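Repeat Five Residue (Rfr) protein or pentapeptide repeat protein (Cyanothece, PDB 2O6W) is of unknown function but folds into a right-handed quadrilateral beta helix built from repeats of five residues, as pentapeptide repeat proteins do. Local coordinates at residues 62-73 with 82-93. Sequence-based numbering, arbitrary orientation.
Sequences NLSNANLYQSDL and ILVETNLSETDL
The Tyr-69 ring meets Ser-89 OG at its edge, near the ring plane, 3.2 Å from CD1, while its own neighbour Gln-70 lays CG over the rim of one face. Gln-70 then runs extended beside Glu-90 and gives a hydrogen bond from NE2 to OE2 (3.1 Å); its OE1 turns to Arg-27. The amides of Asn-67 and Asn-87 lie side by side, planes 9° apart, joined by a weak bond from Asn-87 ND2 to Asn-67 OD1; Asn-67 ND2 bonds Asn-24 OD1. Asparagine suits this outward position because OD1 can close an Asx turn, here onto Tyr-69 N. In Asn-62, chi1 of -166° swings the amide beside the carbonyl carbon, where OD1 accepts from Ser-64 N and OG and ND2 meets Ile-82 CD1 (3.7 Å). An alanine here has no OD1, so Ser-64 N and OG would probably be left without this acceptor and the hydroxyl freer to turn. Inward, buried leucines pack like on like, their branched apolar ends filling the coil: Leu-68 CD1 on Leu-88 CD2 (3.5 Å), Leu-73 CB on Leu-93 CD2. Single backbone bridges join successive coils, as where Asn-67 faces Asn-87, with Asn-87 N bonding Ala-66 O (2.9 Å); the Asn-67 backbone bonds Val-23 and Leu-25 on the preceding side, and Leu-103 packs on Leu-83 beyond.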
loop_
_atom_site.group_PDB
_atom_site.type_symbol
_atom_site.label_atom_id
_atom_site.label_comp_id
_atom_site.label_asym_id
_atom_site.label_seq_id
_atom_site.Cartn_x
_atom_site.Cartn_y
_atom_site.Cartn_z
ATOM N N ASN A 62 6.469 -8.435 4.132
ATOM C CA ASN A 62 5.308 -9.279 4.361
ATOM C C ASN A 62 4.371 -8.503 5.283
ATOM O O ASN A 62 4.697 -8.254 6.441
ATOM C CB ASN A 62 5.698 -10.600 5.023
ATOM C CG ASN A 62 4.573 -11.630 4.972
ATOM O OD1 ASN A 62 3.393 -11.298 5.125
ATOM N ND2 ASN A 62 4.935 -12.887 4.776
ATOM N N LEU A 63 3.214 -8.124 4.752
ATOM C CA LEU A 63 2.225 -7.371 5.495
ATOM C C LEU A 63 0.914 -8.144 5.604
ATOM O O LEU A 63 -0.134 -7.576 5.911
ATOM C CB LEU A 63 1.988 -6.024 4.809
ATOM C CG LEU A 63 3.057 -4.951 5.041
ATOM C CD1 LEU A 63 3.077 -3.949 3.891
ATOM C CD2 LEU A 63 2.774 -4.252 6.355
ATOM N N SER A 64 0.984 -9.447 5.351
ATOM C CA SER A 64 -0.186 -10.327 5.406
ATOM C C SER A 64 -1.070 -10.126 6.641
ATOM O O SER A 64 -0.584 -10.122 7.766
ATOM C CB SER A 64 0.269 -11.789 5.352
ATOM O OG SER A 64 0.880 -12.082 4.104
ATOM N N ASN A 65 -2.367 -9.948 6.422
ATOM C CA ASN A 65 -3.302 -9.784 7.526
ATOM C C ASN A 65 -3.050 -8.531 8.349
ATOM O O ASN A 65 -3.577 -8.389 9.456
ATOM C CB ASN A 65 -3.233 -11.013 8.440
ATOM C CG ASN A 65 -3.636 -12.287 7.726
ATOM O OD1 ASN A 65 -4.819 -12.518 7.467
ATOM N ND2 ASN A 65 -2.658 -13.111 7.385
ATOM N N ALA A 66 -2.231 -7.623 7.828
ATOM C CA ALA A 66 -1.958 -6.384 8.551
ATOM C C ALA A 66 -3.110 -5.423 8.296
ATOM O O ALA A 66 -3.841 -5.577 7.326
ATOM C CB ALA A 66 -0.658 -5.770 8.080
ATOM N N ASN A 67 -3.279 -4.448 9.178
ATOM C CA ASN A 67 -4.339 -3.464 9.014
ATOM C C ASN A 67 -3.785 -2.092 8.633
ATOM O O ASN A 67 -3.108 -1.436 9.435
ATOM C CB ASN A 67 -5.165 -3.333 10.297
ATOM C CG ASN A 67 -6.248 -2.281 10.171
ATOM O OD1 ASN A 67 -6.775 -2.058 9.077
ATOM N ND2 ASN A 67 -6.600 -1.643 11.281
ATOM N N LEU A 68 -4.076 -1.660 7.410
ATOM C CA LEU A 68 -3.605 -0.360 6.927
ATOM C C LEU A 68 -4.773 0.555 6.570
ATOM O O LEU A 68 -4.618 1.522 5.826
ATOM C CB LEU A 68 -2.699 -0.558 5.712
ATOM C CG LEU A 68 -1.437 -1.366 6.042
ATOM C CD1 LEU A 68 -0.710 -1.784 4.769
ATOM C CD2 LEU A 68 -0.538 -0.527 6.929
ATOM N N TYR A 69 -5.939 0.238 7.126
ATOM C CA TYR A 69 -7.160 1.007 6.896
ATOM C C TYR A 69 -6.928 2.521 6.892
ATOM O O TYR A 69 -6.339 3.069 7.821
ATOM C CB TYR A 69 -8.205 0.646 7.957
ATOM C CG TYR A 69 -9.488 1.427 7.833
ATOM C CD1 TYR A 69 -10.306 1.286 6.717
ATOM C CD2 TYR A 69 -9.880 2.320 8.829
ATOM C CE1 TYR A 69 -11.482 2.018 6.593
ATOM C CE2 TYR A 69 -11.052 3.055 8.715
ATOM C CZ TYR A 69 -11.850 2.902 7.597
ATOM O OH TYR A 69 -13.013 3.632 7.481
ATOM N N GLN A 70 -7.397 3.174 5.831
ATOM C CA GLN A 70 -7.282 4.623 5.652
ATOM C C GLN A 70 -5.878 5.197 5.717
ATOM O O GLN A 70 -5.709 6.370 6.017
ATOM C CB GLN A 70 -8.156 5.359 6.668
ATOM C CG GLN A 70 -9.636 5.190 6.443
ATOM C CD GLN A 70 -10.457 6.150 7.285
ATOM O OE1 GLN A 70 -10.252 6.268 8.493
ATOM N NE2 GLN A 70 -11.399 6.836 6.649
ATOM N N SER A 71 -4.871 4.378 5.446
ATOM C CA SER A 71 -3.494 4.848 5.472
ATOM C C SER A 71 -3.089 5.447 4.121
ATOM O O SER A 71 -3.603 5.049 3.073
ATOM C CB SER A 71 -2.552 3.695 5.816
ATOM O OG SER A 71 -2.518 3.460 7.214
ATOM N N ASP A 72 -2.182 6.417 4.146
ATOM C CA ASP A 72 -1.700 7.031 2.914
ATOM C C ASP A 72 -0.468 6.220 2.498
ATOM O O ASP A 72 0.500 6.114 3.254
ATOM C CB ASP A 72 -1.298 8.497 3.153
ATOM C CG ASP A 72 -0.964 9.245 1.854
ATOM O OD1 ASP A 72 -0.421 8.619 0.906
ATOM O OD2 ASP A 72 -1.226 10.472 1.786
ATOM N N LEU A 73 -0.514 5.653 1.297
ATOM C CA LEU A 73 0.587 4.853 0.778
ATOM C C LEU A 73 0.976 5.358 -0.612
ATOM O O LEU A 73 1.513 4.608 -1.432
ATOM C CB LEU A 73 0.163 3.378 0.690
ATOM C CG LEU A 73 -0.436 2.774 1.972
ATOM C CD1 LEU A 73 -0.915 1.344 1.723
ATOM C CD2 LEU A 73 0.600 2.807 3.074
ATOM N N ILE A 82 4.284 -9.216 0.024
ATOM C CA ILE A 82 3.250 -10.189 0.354
ATOM C C ILE A 82 2.179 -9.452 1.152
ATOM O O ILE A 82 2.445 -8.945 2.244
ATOM C CB ILE A 82 3.839 -11.353 1.200
ATOM C CG1 ILE A 82 4.970 -12.027 0.411
ATOM C CG2 ILE A 82 2.749 -12.357 1.561
ATOM C CD1 ILE A 82 5.760 -13.035 1.197
ATOM N N LEU A 83 0.970 -9.395 0.599
ATOM C CA LEU A 83 -0.139 -8.699 1.235
ATOM C C LEU A 83 -1.396 -9.566 1.265
ATOM O O LEU A 83 -2.484 -9.113 0.912
ATOM C CB LEU A 83 -0.423 -7.397 0.475
ATOM C CG LEU A 83 0.796 -6.504 0.237
ATOM C CD1 LEU A 83 0.470 -5.396 -0.734
ATOM C CD2 LEU A 83 1.261 -5.930 1.558
ATOM N N VAL A 84 -1.242 -10.812 1.694
ATOM C CA VAL A 84 -2.359 -11.745 1.758
ATOM C C VAL A 84 -3.371 -11.380 2.840
ATOM O O VAL A 84 -3.028 -11.305 4.017
ATOM C CB VAL A 84 -1.845 -13.187 2.003
ATOM C CG1 VAL A 84 -3.010 -14.134 2.249
ATOM C CG2 VAL A 84 -1.033 -13.649 0.801
ATOM N N GLU A 85 -4.617 -11.160 2.433
ATOM C CA GLU A 85 -5.686 -10.810 3.360
ATOM C C GLU A 85 -5.402 -9.525 4.129
ATOM O O GLU A 85 -5.872 -9.349 5.251
ATOM C CB GLU A 85 -5.921 -11.951 4.350
ATOM C CG GLU A 85 -6.604 -13.162 3.747
ATOM C CD GLU A 85 -6.481 -14.403 4.622
ATOM O OE1 GLU A 85 -6.894 -14.356 5.804
ATOM O OE2 GLU A 85 -5.965 -15.430 4.125
ATOM N N THR A 86 -4.637 -8.627 3.522
ATOM C CA THR A 86 -4.297 -7.362 4.155
ATOM C C THR A 86 -5.462 -6.388 4.026
ATOM O O THR A 86 -6.169 -6.392 3.014
ATOM C CB THR A 86 -3.053 -6.733 3.481
ATOM O OG1 THR A 86 -1.931 -7.610 3.633
ATOM C CG2 THR A 86 -2.728 -5.375 4.094
ATOM N N ASN A 87 -5.678 -5.560 5.043
ATOM C CA ASN A 87 -6.756 -4.581 4.963
ATOM C C ASN A 87 -6.229 -3.276 4.368
ATOM O O ASN A 87 -5.626 -2.467 5.074
ATOM C CB ASN A 87 -7.364 -4.299 6.342
ATOM C CG ASN A 87 -8.543 -3.325 6.272
ATOM O OD1 ASN A 87 -9.036 -3.006 5.189
ATOM N ND2 ASN A 87 -9.001 -2.862 7.426
ATOM N N LEU A 88 -6.455 -3.078 3.073
ATOM C CA LEU A 88 -6.010 -1.861 2.396
ATOM C C LEU A 88 -7.192 -0.984 2.005
ATOM O O LEU A 88 -7.078 -0.166 1.095
ATOM C CB LEU A 88 -5.214 -2.203 1.131
ATOM C CG LEU A 88 -3.940 -3.014 1.358
ATOM C CD1 LEU A 88 -3.445 -3.590 0.051
ATOM C CD2 LEU A 88 -2.888 -2.131 2.016
ATOM N N SER A 89 -8.329 -1.149 2.677
ATOM C CA SER A 89 -9.497 -0.349 2.328
ATOM C C SER A 89 -9.321 1.139 2.632
ATOM O O SER A 89 -8.727 1.527 3.641
ATOM C CB SER A 89 -10.759 -0.887 3.016
ATOM O OG SER A 89 -10.596 -0.948 4.417
ATOM N N GLU A 90 -9.837 1.961 1.725
ATOM C CA GLU A 90 -9.758 3.413 1.817
ATOM C C GLU A 90 -8.333 3.939 1.945
ATOM O O GLU A 90 -8.101 4.994 2.530
ATOM C CB GLU A 90 -10.626 3.917 2.969
ATOM C CG GLU A 90 -12.071 3.507 2.805
ATOM C CD GLU A 90 -13.034 4.359 3.605
ATOM O OE1 GLU A 90 -14.235 4.004 3.636
ATOM O OE2 GLU A 90 -12.599 5.384 4.189
ATOM N N THR A 91 -7.376 3.201 1.397
ATOM C CA THR A 91 -5.993 3.646 1.432
ATOM C C THR A 91 -5.692 4.446 0.171
ATOM O O THR A 91 -6.383 4.321 -0.844
ATOM C CB THR A 91 -4.992 2.466 1.489
ATOM O OG1 THR A 91 -5.217 1.576 0.381
ATOM C CG2 THR A 91 -5.132 1.721 2.806
ATOM N N ASP A 92 -4.664 5.278 0.237
ATOM C CA ASP A 92 -4.273 6.061 -0.924
ATOM C C ASP A 92 -3.054 5.339 -1.504
ATOM O O ASP A 92 -1.976 5.373 -0.923
ATOM C CB ASP A 92 -3.910 7.494 -0.509
ATOM C CG ASP A 92 -3.641 8.406 -1.703
ATOM O OD1 ASP A 92 -3.277 7.888 -2.780
ATOM O OD2 ASP A 92 -3.773 9.647 -1.562
ATOM N N LEU A 93 -3.238 4.659 -2.632
ATOM C CA LEU A 93 -2.144 3.942 -3.282
ATOM C C LEU A 93 -1.793 4.571 -4.635
ATOM O O LEU A 93 -1.344 3.889 -5.554
ATOM C CB LEU A 93 -2.510 2.460 -3.455
ATOM C CG LEU A 93 -2.209 1.598 -2.219
ATOM C CD1 LEU A 93 -3.040 0.325 -2.210
ATOM C CD2 LEU A 93 -0.717 1.274 -2.199
#